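Local coordinates for protein sulfoquinovosidase (Escherichia coli, PDB 5AEG) that hydrolyses alpha-sulfoquinovosides, including the plant sulfolipid sulfoquinovosyl diacylglycerol, to release sulfoquinovose for bacterial sulfoglycolysis, at residues I48-R52 with G53-I57; L249-W252 with I253-G256; F187-T190 with Q191-C195. All coordinates share one frame; numbering follows the deposited sequence.

Contact 1: residues I48-R52 with G53-I57; sequences IDMFR and GNFSI
The ring of Phe55 takes a backbone oxygen over one face, Met50 O, which lies 4.1 Å above the plane and is displaced toward the rim. At the edge of the same ring, near its plane, sits the branch methyl of Ile48, with CG2 3.8 Å from Phe55 CD2. Met50 runs alongside, its CG against Phe55 CE2, and its sulfur completes an oblique Met-aromatic contact, SD standing 5.4 Å from the Phe55 ring centroid. The second ring, Phe51, turns its edge to Ser56, with CE2 3.9 Å from Ser56 CB. These residues form the end of the beta hairpin made by strands 39-49 and 56-74, in the N-terminal beta domain of a family 31 glycosidase. Asp49 and Ser56 are its last hydrogen-bonded pair, and the bond from Ser56 N to Asp49 O is short, 2.6 Å, and nearly straight at 170°. Next to them Ile48 and Ile57 form a non-hydrogen-bonded pair; chi1 of Ile57 (173°) sets CG1 anti to the backbone N, which brings CD1 to 3.8 Å from Ile48 CG1. On the face of Asp49 and Ser56, a water joins Asp49 OD2 to Ser56 OG. In the turn, Gly53 N bonds to Met50 O and Asn54 N to Phe51 O. A side chain on Gly53 would collide with Arg52 O. Trp149 packs edge-to-face on Phe55. Gly53 lies about 6 Å from the side chain of Glu408, probably an active-site residue, and the side chain of Asn54 about 7 Å from that of Asp472, the inferred proton donor.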
loop_
_atom_site.group_PDB
_atom_site.type_symbol
_atom_site.label_atom_id
_atom_site.label_comp_id
_atom_site.label_asym_id
_atom_site.label_seq_id
_atom_site.Cartn_x
_atom_site.Cartn_y
_atom_site.Cartn_z
ATOM N N ILE A 48 23.107 5.873 6.226
ATOM C CA ILE A 48 22.198 4.771 5.901
ATOM C C ILE A 48 22.839 3.455 6.235
ATOM O O ILE A 48 23.965 3.226 5.784
ATOM C CB ILE A 48 21.891 4.761 4.425
ATOM C CG1 ILE A 48 21.142 6.037 4.080
ATOM C CG2 ILE A 48 21.018 3.556 4.057
ATOM C CD1 ILE A 48 20.939 6.270 2.589
ATOM N N ASP A 49 22.178 2.637 7.077
ATOM C CA ASP A 49 22.574 1.223 7.213
ATOM C C ASP A 49 21.400 0.416 6.689
ATOM O O ASP A 49 20.313 0.502 7.288
ATOM C CB ASP A 49 22.873 0.893 8.668
ATOM C CG ASP A 49 24.072 1.653 9.193
ATOM O OD1 ASP A 49 25.153 1.553 8.594
ATOM O OD2 ASP A 49 23.887 2.421 10.138
ATOM N N MET A 50 21.610 -0.269 5.554
ATOM C CA MET A 50 20.539 -0.910 4.824
ATOM C C MET A 50 19.862 -2.072 5.557
ATOM O O MET A 50 18.595 -2.280 5.440
ATOM C CB MET A 50 21.050 -1.403 3.514
ATOM C CG MET A 50 21.563 -0.239 2.683
ATOM S SD MET A 50 21.754 -0.573 0.932
ATOM C CE MET A 50 23.248 -1.641 0.954
ATOM N N PHE A 51 20.664 -2.851 6.298
ATOM C CA PHE A 51 20.176 -4.085 6.938
ATOM C C PHE A 51 19.256 -4.945 6.037
ATOM O O PHE A 51 18.087 -5.322 6.418
ATOM C CB PHE A 51 19.443 -3.698 8.241
ATOM C CG PHE A 51 20.324 -3.185 9.318
ATOM C CD1 PHE A 51 21.262 -4.058 9.913
ATOM C CD2 PHE A 51 20.246 -1.869 9.783
ATOM C CE1 PHE A 51 22.074 -3.603 10.920
ATOM C CE2 PHE A 51 21.069 -1.410 10.825
ATOM C CZ PHE A 51 21.982 -2.277 11.384
ATOM N N ARG A 52 19.679 -5.195 4.794
ATOM C CA ARG A 52 18.882 -6.080 3.895
ATOM C C ARG A 52 17.438 -5.593 3.657
ATOM O O ARG A 52 16.532 -6.370 3.329
ATOM C CB ARG A 52 18.885 -7.485 4.375
ATOM C CG ARG A 52 20.289 -7.845 4.892
ATOM C CD ARG A 52 20.415 -9.251 5.445
ATOM N NE ARG A 52 20.466 -10.240 4.385
ATOM C CZ ARG A 52 20.253 -11.545 4.532
ATOM N NH1 ARG A 52 19.943 -12.095 5.711
ATOM N NH2 ARG A 52 20.336 -12.307 3.464
ATOM N N GLY A 53 17.259 -4.281 3.769
ATOM C CA GLY A 53 15.919 -3.696 3.520
ATOM C C GLY A 53 15.266 -3.176 4.724
ATOM O O GLY A 53 14.278 -2.452 4.587
ATOM N N ASN A 54 15.799 -3.522 5.901
ATOM C CA ASN A 54 15.348 -2.977 7.169
ATOM C C ASN A 54 16.080 -1.668 7.572
ATOM O O ASN A 54 16.762 -1.555 8.645
ATOM C CB ASN A 54 15.443 -3.998 8.262
ATOM C CG ASN A 54 14.572 -5.201 8.010
ATOM O OD1 ASN A 54 13.384 -5.120 7.983
ATOM N ND2 ASN A 54 15.188 -6.322 7.851
ATOM N N PHE A 55 15.922 -0.683 6.672
ATOM C CA PHE A 55 16.799 0.453 6.648
ATOM C C PHE A 55 16.875 1.171 7.960
ATOM O O PHE A 55 15.858 1.529 8.569
ATOM C CB PHE A 55 16.344 1.479 5.596
ATOM C CG PHE A 55 16.626 1.109 4.220
ATOM C CD1 PHE A 55 15.726 0.368 3.455
ATOM C CD2 PHE A 55 17.792 1.565 3.595
ATOM C CE1 PHE A 55 15.967 0.058 2.169
ATOM C CE2 PHE A 55 18.026 1.275 2.289
ATOM C CZ PHE A 55 17.140 0.511 1.538
ATOM N N SER A 56 18.100 1.487 8.355
ATOM C CA SER A 56 18.317 2.495 9.380
ATOM C C SER A 56 18.824 3.738 8.655
ATOM O O SER A 56 19.852 3.700 8.038
ATOM C CB SER A 56 19.383 2.033 10.355
ATOM O OG SER A 56 19.767 3.127 11.140
ATOM N N ILE A 57 18.049 4.787 8.682
ATOM C CA ILE A 57 18.331 5.988 7.881
ATOM C C ILE A 57 18.224 7.179 8.785
ATOM O O ILE A 57 17.214 7.437 9.382
ATOM C CB ILE A 57 17.544 6.074 6.544
ATOM C CG1 ILE A 57 17.790 7.439 5.881
ATOM C CG2 ILE A 57 16.060 5.745 6.675
ATOM C CD1 ILE A 57 17.592 7.389 4.376
HETATM O O HOH W 1 21.857 4.757 9.863
#

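Contact 2: residues L249-W252 with I253-G256; sequences LPDW and IYDG
Ile253 lays its terminal methyl over one face of the Trp252 indole, CD1 lying 3.9 Å from the centroid of the six-membered ring, a CH-pi contact between chain neighbours. Two torsions make it possible: one sets CG of Trp252 between the backbone N and the carbonyl carbon (chi1 58°), and chi2 of Ile253 (-72°) turns CD1 onto that ring. CG1, the carbon that carries this methyl, lies 4.0 Å from Pro250 CD, and the other branch, CG2, turns to Leu249 CD1, while Ile253 N donates to Pro250 O. Tyr254 follows, and its N makes only a weak bond to Asp251 O; the same oxygen lies at the ring edge, 3.3 Å from Tyr254 CD2. Farther out, the phenol crosses Leu249 at about a right angle, with OH 3.8 Å from Leu249 CB, and a water in the plane of the ring links that hydroxyl to Leu249 O. Asp255 adds the last of these i to i+3 bonds: its N bonds to Trp252 O at 3.1 Å. Its carboxylate approaches that of Asp251, and a water donates to OD2 of each, 2.7 Å from both Asp251 OD2 and Asp255 OD2. Lys569 forms salt bridges with both acids and Lys573 with Asp251, which probably eases the repulsion between them. This run of turns leads into strand 257-260 of the TIM barrel, with Tyr254 and Leu249 packed on helix 569-582 and Leu249, Pro250 and Ile253 on Leu451 of strand 451-454.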
loop_
_atom_site.group_PDB
_atom_site.type_symbol
_atom_site.label_atom_id
_atom_site.label_comp_id
_atom_site.label_asym_id
_atom_site.label_seq_id
_atom_site.Cartn_x
_atom_site.Cartn_y
_atom_site.Cartn_z
ATOM N N LEU A 249 -11.647 -4.383 -11.876
ATOM C CA LEU A 249 -11.144 -5.747 -11.675
ATOM C C LEU A 249 -11.759 -6.713 -12.683
ATOM O O LEU A 249 -12.933 -6.580 -13.063
ATOM C CB LEU A 249 -11.494 -6.253 -10.274
ATOM C CG LEU A 249 -10.883 -5.508 -9.082
ATOM C CD1 LEU A 249 -11.402 -6.034 -7.745
ATOM C CD2 LEU A 249 -9.388 -5.650 -9.103
ATOM N N PRO A 250 -11.020 -7.756 -13.009
ATOM C CA PRO A 250 -11.684 -8.787 -13.815
ATOM C C PRO A 250 -12.836 -9.368 -13.118
ATOM O O PRO A 250 -12.799 -9.528 -11.871
ATOM C CB PRO A 250 -10.622 -9.822 -14.038
ATOM C CG PRO A 250 -9.304 -9.101 -13.828
ATOM C CD PRO A 250 -9.578 -8.002 -12.850
ATOM N N ASP A 251 -13.831 -9.761 -13.907
ATOM C CA ASP A 251 -15.083 -10.317 -13.386
ATOM C C ASP A 251 -14.885 -11.545 -12.502
ATOM O O ASP A 251 -15.644 -11.784 -11.598
ATOM C CB ASP A 251 -16.064 -10.665 -14.526
ATOM C CG ASP A 251 -17.500 -10.844 -13.999
ATOM O OD1 ASP A 251 -18.037 -9.843 -13.455
ATOM O OD2 ASP A 251 -17.988 -11.975 -13.966
ATOM N N TRP A 252 -13.840 -12.312 -12.781
ATOM C CA TRP A 252 -13.623 -13.573 -12.096
ATOM C C TRP A 252 -13.095 -13.396 -10.623
ATOM O O TRP A 252 -13.175 -14.332 -9.792
ATOM C CB TRP A 252 -12.725 -14.507 -12.937
ATOM C CG TRP A 252 -11.380 -13.930 -13.270
ATOM C CD1 TRP A 252 -11.036 -13.315 -14.422
ATOM C CD2 TRP A 252 -10.193 -13.937 -12.444
ATOM N NE1 TRP A 252 -9.727 -12.971 -14.390
ATOM C CE2 TRP A 252 -9.186 -13.320 -13.185
ATOM C CE3 TRP A 252 -9.880 -14.479 -11.169
ATOM C CZ2 TRP A 252 -7.902 -13.155 -12.708
ATOM C CZ3 TRP A 252 -8.600 -14.334 -10.681
ATOM C CH2 TRP A 252 -7.605 -13.691 -11.453
ATOM N N ILE A 253 -12.588 -12.209 -10.311
ATOM C CA ILE A 253 -12.166 -11.882 -8.919
ATOM C C ILE A 253 -13.276 -12.049 -7.898
ATOM O O ILE A 253 -13.040 -12.522 -6.804
ATOM C CB ILE A 253 -11.567 -10.455 -8.813
ATOM C CG1 ILE A 253 -10.289 -10.355 -9.653
ATOM C CG2 ILE A 253 -11.223 -10.163 -7.343
ATOM C CD1 ILE A 253 -9.070 -11.082 -9.115
ATOM N N TYR A 254 -14.506 -11.800 -8.337
ATOM C CA TYR A 254 -15.661 -11.897 -7.480
ATOM C C TYR A 254 -16.203 -13.308 -7.275
ATOM O O TYR A 254 -17.164 -13.507 -6.489
ATOM C CB TYR A 254 -16.792 -11.017 -8.061
ATOM C CG TYR A 254 -16.365 -9.628 -8.356
ATOM C CD1 TYR A 254 -16.199 -8.714 -7.376
ATOM C CD2 TYR A 254 -16.188 -9.206 -9.651
ATOM C CE1 TYR A 254 -15.774 -7.412 -7.666
ATOM C CE2 TYR A 254 -15.760 -7.933 -9.957
ATOM C CZ TYR A 254 -15.556 -7.043 -8.935
ATOM O OH TYR A 254 -15.127 -5.806 -9.231
ATOM N N ASP A 255 -15.635 -14.295 -7.977
ATOM C CA ASP A 255 -16.245 -15.609 -8.054
ATOM C C ASP A 255 -15.772 -16.609 -6.996
ATOM O O ASP A 255 -16.251 -17.785 -6.958
ATOM C CB ASP A 255 -16.110 -16.183 -9.438
ATOM C CG ASP A 255 -16.833 -15.385 -10.460
ATOM O OD1 ASP A 255 -17.751 -14.611 -10.159
ATOM O OD2 ASP A 255 -16.456 -15.511 -11.603
ATOM N N GLY A 256 -14.893 -16.181 -6.113
ATOM C CA GLY A 256 -14.537 -17.025 -4.981
ATOM C C GLY A 256 -13.161 -16.724 -4.425
ATOM O O GLY A 256 -12.610 -15.662 -4.705
HETATM O O HOH W 2 -14.899 -5.047 -11.866
HETATM O O HOH W 3 -16.796 -14.426 -14.009
#

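Contact 3: residues F187-T190 with Q191-C195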
loop_
_atom_site.group_PDB
_atom_site.type_symbol
_atom_site.label_atom_id
_atom_site.label_comp_id
_atom_site.label_asym_id
_atom_site.label_seq_id
_atom_site.Cartn_x
_atom_site.Cartn_y
_atom_site.Cartn_z
ATOM N N PHE A 187 -0.919 13.897 1.473
ATOM C CA PHE A 187 -1.766 13.840 2.647
ATOM C C PHE A 187 -3.041 14.670 2.407
ATOM O O PHE A 187 -3.107 15.486 1.451
ATOM C CB PHE A 187 -1.059 14.211 3.973
ATOM C CG PHE A 187 -0.647 15.637 4.130
ATOM C CD1 PHE A 187 0.601 16.070 3.694
ATOM C CD2 PHE A 187 -1.503 16.598 4.690
ATOM C CE1 PHE A 187 0.995 17.373 3.888
ATOM C CE2 PHE A 187 -1.109 17.891 4.806
ATOM C CZ PHE A 187 0.136 18.267 4.416
ATOM N N VAL A 188 -4.037 14.332 3.197
ATOM C CA VAL A 188 -5.356 15.017 3.263
ATOM C C VAL A 188 -5.501 15.594 4.629
ATOM O O VAL A 188 -5.339 14.933 5.656
ATOM C CB VAL A 188 -6.492 14.049 3.024
ATOM C CG1 VAL A 188 -7.857 14.616 3.332
ATOM C CG2 VAL A 188 -6.479 13.657 1.603
ATOM N N SER A 189 -5.973 16.842 4.667
ATOM C CA SER A 189 -6.290 17.498 5.916
ATOM C C SER A 189 -7.837 17.647 6.044
ATOM O O SER A 189 -8.532 17.807 5.022
ATOM C CB SER A 189 -5.724 18.967 5.857
ATOM O OG SER A 189 -6.274 19.728 6.961
ATOM N N THR A 190 -8.292 17.723 7.284
ATOM C CA THR A 190 -9.718 18.011 7.538
ATOM C C THR A 190 -10.124 19.480 7.266
ATOM O O THR A 190 -11.296 19.765 7.390
ATOM C CB THR A 190 -10.189 17.518 8.879
ATOM O OG1 THR A 190 -9.413 18.033 9.952
ATOM C CG2 THR A 190 -10.172 15.931 8.896
ATOM N N GLN A 191 -9.169 20.355 6.883
ATOM C CA GLN A 191 -9.528 21.647 6.187
ATOM C C GLN A 191 -9.941 21.407 4.761
ATOM O O GLN A 191 -10.137 22.318 4.003
ATOM C CB GLN A 191 -8.344 22.582 6.290
ATOM C CG GLN A 191 -8.060 22.960 7.738
ATOM C CD GLN A 191 -7.169 24.215 7.879
ATOM O OE1 GLN A 191 -7.261 25.123 7.114
ATOM N NE2 GLN A 191 -6.271 24.199 8.832
ATOM N N LYS A 192 -10.022 20.114 4.345
ATOM C CA LYS A 192 -10.500 19.676 3.076
ATOM C C LYS A 192 -9.623 20.114 1.893
ATOM O O LYS A 192 -10.065 20.790 0.926
ATOM C CB LYS A 192 -12.000 20.019 2.889
ATOM C CG LYS A 192 -12.893 19.141 3.732
ATOM C CD LYS A 192 -14.376 19.445 3.489
ATOM C CE LYS A 192 -15.266 18.558 4.336
ATOM N NZ LYS A 192 -16.686 18.888 4.002
ATOM N N TYR A 193 -8.333 19.779 1.996
ATOM C CA TYR A 193 -7.427 19.916 0.905
ATOM C C TYR A 193 -6.528 18.689 0.940
ATOM O O TYR A 193 -6.437 18.027 1.982
ATOM C CB TYR A 193 -6.589 21.167 0.995
ATOM C CG TYR A 193 -5.578 21.246 2.121
ATOM C CD1 TYR A 193 -4.314 20.649 1.994
ATOM C CD2 TYR A 193 -5.836 21.933 3.290
ATOM C CE1 TYR A 193 -3.372 20.744 3.029
ATOM C CE2 TYR A 193 -4.880 22.071 4.299
ATOM C CZ TYR A 193 -3.621 21.423 4.138
ATOM O OH TYR A 193 -2.662 21.464 5.175
ATOM N N TYR A 194 -5.842 18.483 -0.144
ATOM C CA TYR A 194 -4.722 17.518 -0.159
ATOM C C TYR A 194 -3.503 18.265 -0.513
ATOM O O TYR A 194 -3.569 19.300 -1.228
ATOM C CB TYR A 194 -4.947 16.414 -1.212
ATOM C CG TYR A 194 -4.872 16.742 -2.734
ATOM C CD1 TYR A 194 -3.667 17.029 -3.365
ATOM C CD2 TYR A 194 -6.009 16.717 -3.548
ATOM C CE1 TYR A 194 -3.626 17.350 -4.721
ATOM C CE2 TYR A 194 -5.947 17.028 -4.918
ATOM C CZ TYR A 194 -4.757 17.378 -5.487
ATOM O OH TYR A 194 -4.597 17.692 -6.835
ATOM N N CYS A 195 -2.369 17.754 -0.026
ATOM C CA CYS A 195 -1.050 18.238 -0.455
ATOM C C CYS A 195 -0.229 17.099 -1.045
ATOM O O CYS A 195 -0.112 16.052 -0.399
ATOM C CB CYS A 195 -0.368 18.797 0.758
ATOM S SG CYS A 195 1.364 19.218 0.505
#
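Tyr193 and Phe187 both carry chi1 near +67°, the ring carbon CG tucked between the backbone N and the carbonyl carbon, and this swings each ring back over the partner strand. Tyr193 thereby covers Ser189: CB of the serine sits over one face of the phenol, 3.8 Å from its centroid. Phe187 does the same to Cys195, whose CB lies 4.0 Å from the Phe187 centroid while SG makes an oblique sulfur-aromatic contact. The two rings meet each other at an angle, with Tyr193 OH at the Phe187 edge, 3.9 Å from CE2. With an alanine here in place of the tyrosine, Ser189 CB would probably lose its aromatic cover, and a gap would be likely to open beside the Phe187 edge. Beneath these rings the hairpin is antiparallel: Phe187 and Cys195 form a hydrogen-bonded pair, and Val188 faces Tyr194 on the other side of the sheet. At the turn, Ser189 grips the chain twice, its O taking Lys192 N at 2.8 Å and its OG taking Gln191 N in a straight bond (167°). Beyond the turn, Lys192 reaches Glu595 in a salt bridge, and Tyr194 OH bonds to Glu227. The hairpin lies between strand 129-133, against which Phe187 and Ser189 pack through Ile129, and strand 221-228, met by Tyr193 and Cys195; helix 232-243 packs on the opposite face, against Val188 and Tyr194.

Overall arrangement
Along the chain the order is contact 1, contact 3, contact 2, each a local turn closed before the next begins. Contacts 1 and 3 are beta hairpins of the N-terminal beta domain, their strands belonging to the same extended antiparallel system, yet their centres stand 31 Å apart. Contact 2 belongs instead to the TIM barrel, at the entry to strand 257-260, about 38 Å from the centre of contact 1 and 33 Å from that of contact 3. Contact 1 alone comes near residues inferred to act in catalysis, so its loop probably borders the active site of the barrel; contacts 2 and 3 lie away from the known sites and are local packing.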